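Local coordinates for protein LupI (Flavobacterium sp. YS-80-122, PDB 6IY4) that probably inhibits metalloendopeptidases, as a small all-beta member of the Inh family of protease inhibitors, at residues 4-9 with 48-53; 12-17 with 40-45; 70-73 with 77-80. All blocks are in the same frame, centred on the assembly; numbering follows the deposited sequence.

Contact 1 (4-9 with 48-53); sequences AQVAGS and TTWSPT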
loop_
_atom_site.group_PDB
_atom_site.type_symbol
_atom_site.label_atom_id
_atom_site.label_comp_id
_atom_site.label_asym_id
_atom_site.label_seq_id
_atom_site.Cartn_x
_atom_site.Cartn_y
_atom_site.Cartn_z
ATOM N N ALA A 4 -5.940 13.447 1.572
ATOM C CA ALA A 4 -7.362 13.261 1.944
ATOM C C ALA A 4 -8.077 12.433 0.865
ATOM O O ALA A 4 -9.057 11.715 1.185
ATOM C CB ALA A 4 -8.017 14.611 2.143
ATOM N N GLN A 5 -7.629 12.507 -0.388
ATOM C CA GLN A 5 -8.280 11.794 -1.512
ATOM C C GLN A 5 -7.809 10.338 -1.620
ATOM O O GLN A 5 -8.417 9.536 -2.430
ATOM C CB GLN A 5 -8.083 12.614 -2.789
ATOM C CG GLN A 5 -8.991 13.829 -2.805
ATOM C CD GLN A 5 -10.432 13.378 -2.888
ATOM O OE1 GLN A 5 -10.804 12.643 -3.796
ATOM N NE2 GLN A 5 -11.191 13.651 -1.845
ATOM N N VAL A 6 -6.760 9.973 -0.871
ATOM C CA VAL A 6 -6.198 8.593 -0.907
ATOM C C VAL A 6 -6.492 7.913 0.424
ATOM O O VAL A 6 -6.509 6.695 0.445
ATOM C CB VAL A 6 -4.678 8.666 -1.177
ATOM C CG1 VAL A 6 -3.987 7.309 -1.143
ATOM C CG2 VAL A 6 -4.368 9.377 -2.470
ATOM N N ALA A 7 -6.830 8.641 1.474
ATOM C CA ALA A 7 -6.994 8.044 2.819
ATOM C C ALA A 7 -8.278 7.231 2.869
ATOM O O ALA A 7 -9.245 7.505 2.153
ATOM C CB ALA A 7 -7.006 9.089 3.896
ATOM N N GLY A 8 -8.278 6.233 3.712
ATOM C CA GLY A 8 -9.448 5.416 3.990
ATOM C C GLY A 8 -9.125 3.953 3.960
ATOM O O GLY A 8 -7.945 3.569 4.138
ATOM N N SER A 9 -10.167 3.155 3.821
ATOM C CA SER A 9 -10.075 1.679 3.866
ATOM C C SER A 9 -9.506 1.106 2.556
ATOM O O SER A 9 -10.049 1.382 1.460
ATOM C CB SER A 9 -11.414 1.081 4.139
ATOM O OG SER A 9 -11.270 -0.308 4.313
ATOM N N THR A 48 5.553 2.398 7.577
ATOM C CA THR A 48 5.020 3.161 8.734
ATOM C C THR A 48 4.305 4.410 8.244
ATOM O O THR A 48 3.467 4.930 9.008
ATOM C CB THR A 48 6.123 3.508 9.746
ATOM O OG1 THR A 48 7.134 4.277 9.094
ATOM C CG2 THR A 48 6.732 2.265 10.356
ATOM N N THR A 49 4.636 4.948 7.061
ATOM C CA THR A 49 3.928 6.102 6.508
ATOM C C THR A 49 3.728 5.910 5.006
ATOM O O THR A 49 4.191 4.920 4.440
ATOM C CB THR A 49 4.613 7.430 6.786
ATOM O OG1 THR A 49 5.880 7.480 6.115
ATOM C CG2 THR A 49 4.836 7.647 8.269
ATOM N N TRP A 50 2.944 6.800 4.435
ATOM C CA TRP A 50 2.667 6.758 2.988
ATOM C C TRP A 50 2.622 8.168 2.442
ATOM O O TRP A 50 2.353 9.100 3.168
ATOM C CB TRP A 50 1.394 5.959 2.706
ATOM C CG TRP A 50 0.172 6.468 3.405
ATOM C CD1 TRP A 50 -0.312 6.106 4.627
ATOM C CD2 TRP A 50 -0.770 7.413 2.859
ATOM N NE1 TRP A 50 -1.464 6.779 4.889
ATOM C CE2 TRP A 50 -1.783 7.581 3.821
ATOM C CE3 TRP A 50 -0.847 8.152 1.673
ATOM C CZ2 TRP A 50 -2.866 8.438 3.625
ATOM C CZ3 TRP A 50 -1.936 8.981 1.458
ATOM C CH2 TRP A 50 -2.927 9.138 2.431
ATOM N N SER A 51 2.790 8.282 1.126
ATOM C CA SER A 51 2.734 9.589 0.454
ATOM C C SER A 51 2.274 9.403 -0.969
ATOM O O SER A 51 2.859 8.633 -1.723
ATOM C CB SER A 51 4.075 10.258 0.488
ATOM O OG SER A 51 3.953 11.596 0.041
ATOM N N PRO A 52 1.243 10.138 -1.398
ATOM C CA PRO A 52 0.783 10.026 -2.773
ATOM C C PRO A 52 1.767 10.733 -3.698
ATOM O O PRO A 52 2.460 11.640 -3.262
ATOM C CB PRO A 52 -0.576 10.732 -2.798
ATOM C CG PRO A 52 -0.723 11.399 -1.472
ATOM C CD PRO A 52 0.470 11.094 -0.604
ATOM N N THR A 53 1.794 10.311 -4.948
ATOM C CA THR A 53 2.587 10.948 -6.023
ATOM C C THR A 53 1.611 11.208 -7.145
ATOM O O THR A 53 0.470 10.754 -7.118
ATOM C CB THR A 53 3.749 10.053 -6.454
ATOM O OG1 THR A 53 3.158 9.017 -7.249
ATOM C CG2 THR A 53 4.537 9.521 -5.274
#
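Val6 sets its two methyl groups against two different residues of strand 49-53. With CG1 anti to the backbone N (chi1 176°), one branch reaches the six-membered end of the Trp50 indole, 3.7 Å from CG1 to CZ3, while the other turns to the pyrrolidine of Pro52, CG2 lying 4.0 Å from its CB. The CG1 branch comes to the indole obliquely, and the two side chains run alongside each other, pointing opposite ways. Ala7 continues the contact along the same end of the ring: its amide N sits 4.0 Å from Trp50 CH2, and its methyl CB is 4.2 Å from CZ2. The contact is van der Waals packing, of two small side chains and one backbone amide against the benzene end of the indole and the proline.

Trp50 is the larger partner. Its CG takes the position between backbone N and carbonyl carbon (chi1 57°), and chi2 (-91°) turns the ring plane across the plane of CA, CB and CG, with the benzene end toward 4-9. The indole N-H is used elsewhere: NE1 donates to the backbone O of Thr31, which helps fix the rotation of the ring. Phe32 meets the indole ring to ring, and Leu57, Leu59 and Pro3 also touch it.

Helix 3-6 and the residue after it thus pack against the benzene end of a buried tryptophan. Leu26 of strand 22-26, the outermost strand at the other side of the sheet, touches Trp50 as well, consistent with the sheet closing into the antiparallel beta barrel of Inh-family inhibitors.

Contact 2 (12-17 with 40-45); sequences FYVQGA and QAWLGR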
loop_
_atom_site.group_PDB
_atom_site.type_symbol
_atom_site.label_atom_id
_atom_site.label_comp_id
_atom_site.label_asym_id
_atom_site.label_seq_id
_atom_site.Cartn_x
_atom_site.Cartn_y
_atom_site.Cartn_z
ATOM N N PHE A 12 -5.348 -5.036 0.635
ATOM C CA PHE A 12 -4.058 -5.434 0.049
ATOM C C PHE A 12 -4.067 -6.947 -0.182
ATOM O O PHE A 12 -4.474 -7.691 0.720
ATOM C CB PHE A 12 -2.907 -5.094 0.991
ATOM C CG PHE A 12 -2.601 -3.631 1.139
ATOM C CD1 PHE A 12 -3.372 -2.831 1.970
ATOM C CD2 PHE A 12 -1.537 -3.054 0.479
ATOM C CE1 PHE A 12 -3.075 -1.493 2.134
ATOM C CE2 PHE A 12 -1.266 -1.698 0.614
ATOM C CZ PHE A 12 -2.028 -0.938 1.459
ATOM N N TYR A 13 -3.484 -7.347 -1.297
ATOM C CA TYR A 13 -3.231 -8.777 -1.568
ATOM C C TYR A 13 -2.167 -8.913 -2.647
ATOM O O TYR A 13 -1.981 -7.986 -3.460
ATOM C CB TYR A 13 -4.514 -9.497 -1.960
ATOM C CG TYR A 13 -5.183 -9.035 -3.222
ATOM C CD1 TYR A 13 -6.087 -8.001 -3.181
ATOM C CD2 TYR A 13 -4.916 -9.628 -4.432
ATOM C CE1 TYR A 13 -6.723 -7.570 -4.334
ATOM C CE2 TYR A 13 -5.530 -9.196 -5.597
ATOM C CZ TYR A 13 -6.462 -8.191 -5.533
ATOM O OH TYR A 13 -7.098 -7.743 -6.653
ATOM N N VAL A 14 -1.538 -10.060 -2.684
ATOM C CA VAL A 14 -0.568 -10.380 -3.747
ATOM C C VAL A 14 -1.372 -11.029 -4.882
ATOM O O VAL A 14 -2.183 -11.977 -4.655
ATOM C CB VAL A 14 0.550 -11.309 -3.245
ATOM C CG1 VAL A 14 1.434 -11.779 -4.388
ATOM C CG2 VAL A 14 1.409 -10.677 -2.166
ATOM N N GLN A 15 -1.169 -10.539 -6.087
ATOM C CA GLN A 15 -1.873 -11.061 -7.270
ATOM C C GLN A 15 -1.635 -12.567 -7.349
ATOM O O GLN A 15 -0.460 -12.966 -7.186
ATOM C CB GLN A 15 -1.355 -10.418 -8.548
ATOM C CG GLN A 15 -2.189 -10.745 -9.764
ATOM C CD GLN A 15 -2.921 -9.490 -10.166
ATOM O OE1 GLN A 15 -2.387 -8.607 -10.856
ATOM N NE2 GLN A 15 -4.123 -9.364 -9.643
ATOM N N GLY A 16 -2.730 -13.316 -7.543
ATOM C CA GLY A 16 -2.703 -14.786 -7.583
ATOM C C GLY A 16 -3.004 -15.370 -6.216
ATOM O O GLY A 16 -3.257 -16.582 -6.124
ATOM N N ALA A 17 -2.990 -14.541 -5.175
ATOM C CA ALA A 17 -3.237 -14.978 -3.780
ATOM C C ALA A 17 -4.307 -14.081 -3.146
ATOM O O ALA A 17 -4.152 -13.751 -1.964
ATOM C CB ALA A 17 -1.954 -14.984 -2.985
ATOM N N GLN A 40 4.225 -7.175 6.269
ATOM C CA GLN A 40 5.529 -7.804 6.641
ATOM C C GLN A 40 5.701 -9.137 5.899
ATOM O O GLN A 40 6.806 -9.494 5.554
ATOM C CB GLN A 40 5.576 -8.016 8.162
ATOM C CG GLN A 40 6.878 -8.624 8.700
ATOM C CD GLN A 40 6.873 -10.136 8.812
ATOM O OE1 GLN A 40 5.896 -10.814 8.510
ATOM N NE2 GLN A 40 7.983 -10.674 9.278
ATOM N N ALA A 41 4.628 -9.859 5.647
ATOM C CA ALA A 41 4.692 -11.157 4.944
ATOM C C ALA A 41 5.119 -10.932 3.496
ATOM O O ALA A 41 5.610 -11.901 2.851
ATOM C CB ALA A 41 3.352 -11.836 5.001
ATOM N N TRP A 42 4.965 -9.715 2.967
ATOM C CA TRP A 42 5.039 -9.488 1.497
ATOM C C TRP A 42 6.196 -8.548 1.127
ATOM O O TRP A 42 6.712 -8.624 -0.008
ATOM C CB TRP A 42 3.698 -8.933 0.998
ATOM C CG TRP A 42 2.542 -9.866 1.189
ATOM C CD1 TRP A 42 2.567 -11.230 1.136
ATOM C CD2 TRP A 42 1.168 -9.510 1.425
ATOM N NE1 TRP A 42 1.310 -11.738 1.316
ATOM C CE2 TRP A 42 0.434 -10.709 1.525
ATOM C CE3 TRP A 42 0.487 -8.306 1.572
ATOM C CZ2 TRP A 42 -0.939 -10.737 1.758
ATOM C CZ3 TRP A 42 -0.864 -8.334 1.821
ATOM C CH2 TRP A 42 -1.572 -9.529 1.911
ATOM N N LEU A 43 6.546 -7.631 2.009
ATOM C CA LEU A 43 7.553 -6.588 1.731
ATOM C C LEU A 43 8.749 -6.809 2.664
ATOM O O LEU A 43 8.516 -7.161 3.847
ATOM C CB LEU A 43 6.909 -5.212 1.963
ATOM C CG LEU A 43 5.697 -4.863 1.104
ATOM C CD1 LEU A 43 5.108 -3.537 1.521
ATOM C CD2 LEU A 43 6.032 -4.867 -0.376
ATOM N N GLY A 44 9.932 -6.497 2.154
ATOM C CA GLY A 44 11.189 -6.512 2.935
ATOM C C GLY A 44 11.193 -5.476 4.042
ATOM O O GLY A 44 11.721 -5.734 5.134
ATOM N N ARG A 45 10.563 -4.334 3.781
ATOM C CA ARG A 45 10.542 -3.175 4.692
ATOM C C ARG A 45 9.095 -2.934 5.067
ATOM O O ARG A 45 8.327 -2.710 4.153
ATOM C CB ARG A 45 11.183 -1.996 3.969
ATOM C CG ARG A 45 11.495 -0.852 4.916
ATOM C CD ARG A 45 11.903 0.407 4.183
ATOM N NE ARG A 45 13.102 0.162 3.392
ATOM C CZ ARG A 45 14.329 -0.017 3.896
ATOM N NH1 ARG A 45 14.548 -0.012 5.209
ATOM N NH2 ARG A 45 15.348 -0.187 3.064
#
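Val14 sets one methyl over the face of the Trp42 indole, a CH-pi contact in which CG2 stands 3.5 Å from the centroid of the five-membered ring and only 7° off its normal. The valine holds CG1 anti to the backbone N (chi1 172°), which leaves CG2 as the branch facing the ring; CD1 of Trp42 is its nearest atom, at 3.5 Å. Farther along the indole, the six-membered end meets backbone rather than branches: Trp42 CH2 is 3.6 Å from the carbonyl O of Phe12 and 3.9 Å from Tyr13 CA, both approached obliquely. Phe12 adds its CB, 3.9 Å from Trp42 CZ3, while its phenyl ring leads away to Leu39 and Met90.

An alanine at Trp42 would remove the whole indole and would probably leave Val14 CG2 without its aromatic partner and open a gap along the backbone of residues 12 to 14.

Just past Val14 the chain reverses in a type II beta turn closed by Ala17 N donating to Val14 O at 2.7 Å, with Gly16 supplying the positive phi. Asp20 and Leu88 also touch the indole. Strand 8-14 is held by backbone bonds of Phe12 to Cys22 and of Tyr13 to Val89, and the Cys22-Cys38 disulfide fastens the other partner just before Gln40.

The long connection between strands 22-26 and 49-53, tethered by this disulfide, thereby folds back across the end of strand 8-14 and packs there through its tryptophan, consistent with the antiparallel beta barrel of Inh-family inhibitors.

Contact 3 (70-73 with 77-80); sequences LELR and RYEG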
loop_
_atom_site.group_PDB
_atom_site.type_symbol
_atom_site.label_atom_id
_atom_site.label_comp_id
_atom_site.label_asym_id
_atom_site.label_seq_id
_atom_site.Cartn_x
_atom_site.Cartn_y
_atom_site.Cartn_z
ATOM N N LEU A 70 3.807 2.069 -5.743
ATOM C CA LEU A 70 2.705 1.442 -6.517
ATOM C C LEU A 70 2.179 2.444 -7.540
ATOM O O LEU A 70 1.971 3.607 -7.202
ATOM C CB LEU A 70 1.559 1.010 -5.607
ATOM C CG LEU A 70 1.944 0.081 -4.450
ATOM C CD1 LEU A 70 2.286 0.804 -3.148
ATOM C CD2 LEU A 70 0.835 -0.935 -4.183
ATOM N N GLU A 71 1.927 1.952 -8.726
ATOM C CA GLU A 71 1.330 2.776 -9.802
ATOM C C GLU A 71 -0.185 2.833 -9.614
ATOM O O GLU A 71 -0.810 1.811 -9.356
ATOM C CB GLU A 71 1.751 2.135 -11.118
ATOM C CG GLU A 71 1.321 2.830 -12.375
ATOM C CD GLU A 71 1.982 2.194 -13.596
ATOM O OE1 GLU A 71 2.473 1.030 -13.488
ATOM O OE2 GLU A 71 2.033 2.874 -14.653
ATOM N N LEU A 72 -0.764 3.995 -9.870
ATOM C CA LEU A 72 -2.220 4.205 -9.938
ATOM C C LEU A 72 -2.707 3.542 -11.207
ATOM O O LEU A 72 -2.114 3.842 -12.289
ATOM C CB LEU A 72 -2.476 5.705 -9.969
ATOM C CG LEU A 72 -3.931 6.131 -9.971
ATOM C CD1 LEU A 72 -4.719 5.547 -8.832
ATOM C CD2 LEU A 72 -3.965 7.650 -9.956
ATOM N N ARG A 73 -3.690 2.650 -11.098
ATOM C CA ARG A 73 -4.181 1.924 -12.300
ATOM C C ARG A 73 -5.503 2.521 -12.769
ATOM O O ARG A 73 -5.713 2.642 -13.959
ATOM C CB ARG A 73 -4.241 0.423 -12.030
ATOM C CG ARG A 73 -2.871 -0.200 -11.803
ATOM C CD ARG A 73 -2.297 -1.043 -12.942
ATOM N NE ARG A 73 -2.496 -0.437 -14.236
ATOM C CZ ARG A 73 -1.771 0.555 -14.723
ATOM N NH1 ARG A 73 -0.760 1.039 -14.023
ATOM N NH2 ARG A 73 -2.061 1.066 -15.908
ATOM N N ARG A 77 -7.450 2.007 -7.143
ATOM C CA ARG A 77 -6.590 0.804 -7.299
ATOM C C ARG A 77 -5.151 1.197 -7.607
ATOM O O ARG A 77 -4.930 1.979 -8.555
ATOM C CB ARG A 77 -7.091 -0.084 -8.442
ATOM C CG ARG A 77 -6.294 -1.368 -8.639
ATOM C CD ARG A 77 -6.829 -2.141 -9.837
ATOM N NE ARG A 77 -6.106 -3.385 -10.047
ATOM C CZ ARG A 77 -6.487 -4.585 -9.609
ATOM N NH1 ARG A 77 -7.595 -4.742 -8.909
ATOM N NH2 ARG A 77 -5.739 -5.631 -9.869
ATOM N N TYR A 78 -4.221 0.654 -6.836
ATOM C CA TYR A 78 -2.772 0.756 -7.123
ATOM C C TYR A 78 -2.188 -0.641 -7.243
ATOM O O TYR A 78 -2.687 -1.571 -6.630
ATOM C CB TYR A 78 -2.036 1.485 -6.009
ATOM C CG TYR A 78 -2.425 2.906 -5.751
ATOM C CD1 TYR A 78 -3.387 3.198 -4.818
ATOM C CD2 TYR A 78 -1.779 3.939 -6.385
ATOM C CE1 TYR A 78 -3.718 4.511 -4.522
ATOM C CE2 TYR A 78 -2.117 5.246 -6.131
ATOM C CZ TYR A 78 -3.093 5.532 -5.192
ATOM O OH TYR A 78 -3.477 6.803 -4.895
ATOM N N GLU A 79 -1.120 -0.774 -8.042
ATOM C CA GLU A 79 -0.375 -2.043 -8.189
ATOM C C GLU A 79 1.129 -1.778 -8.147
ATOM O O GLU A 79 1.564 -0.841 -8.806
ATOM C CB GLU A 79 -0.732 -2.704 -9.513
ATOM C CG GLU A 79 -2.143 -3.200 -9.537
ATOM C CD GLU A 79 -2.540 -3.707 -10.903
ATOM O OE1 GLU A 79 -1.661 -3.727 -11.792
ATOM O OE2 GLU A 79 -3.731 -3.988 -11.101
ATOM N N GLY A 80 1.866 -2.542 -7.349
ATOM C CA GLY A 80 3.304 -2.333 -7.217
ATOM C C GLY A 80 4.052 -3.623 -7.436
ATOM O O GLY A 80 3.593 -4.696 -6.996
#
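Glu71 and Glu79 form a hydrogen-bonded antiparallel pair, Glu71 N to Glu79 O at 2.8 Å and Glu79 N to Glu71 O at 2.9 Å, two of the three backbone bonds between the strands. Nearer the turn, Arg73 N gives Arg77 O the third, nearly straight (175° at the hydrogen). Leu72 and Tyr78 are the non-hydrogen-bonded pair between them, where Tyr78 CA also makes a CA-H...O contact with Glu71 O.

Apolar packing gathers on the face of Leu72 and Tyr78. Leu72 CD1 lies over one face of the phenol ring, 4.1 Å from its centroid, offset toward the rim, and Leu70 CB abuts Tyr78 CB at 3.6 Å. Leu70 also covers Gly80, where a CB would probably clash with Leu70 CG.

Charges occupy the other face, the salt bridges running along each strand. Arg77, fully extended through chi3, grips Glu79 side-on: NE and NH2 both donate to OE2, NE at 2.7 Å, on the anti side of the carboxylate. Arg73 NH1 pairs with Glu71 OE1 at 3.3 Å. Between strands, the bent Arg73 chain crosses Glu79 at about a right angle and lays its CD 3.0 Å from Glu79 OE1, while Arg73 NE stays 4.2 Å from that oxygen, beyond a salt bridge.

Strand 56-60 flanks this hairpin beyond 70-73, bonding Leu70 to Leu57, and strand 86-92 flanks it beyond 77-80, bonding Tyr78 to Met90; Trp10 of strand 8-14 meets the Tyr78 ring.

From the N terminus, contact 1 closes a long loop of 38 residues back to strand 49-53, and contact 2 closes a smaller one of 22 within it, on the other side of the chain's centre. Contact 3 comes later and separately, a hairpin with just three residues between its segments. It crosses neither loop in sequence but touches both in space, Val6 CG2 lying 3.6 Å from Tyr78 OH and Tyr13 OH 3.8 Å from Arg77 NH1. All three reach one antiparallel sheet: contact 1 joins strand 49-53 to the N-terminal helix and the start of strand 8-14, contact 2 lays the long connection on the end of strand 8-14, and contact 3 pairs two inner strands.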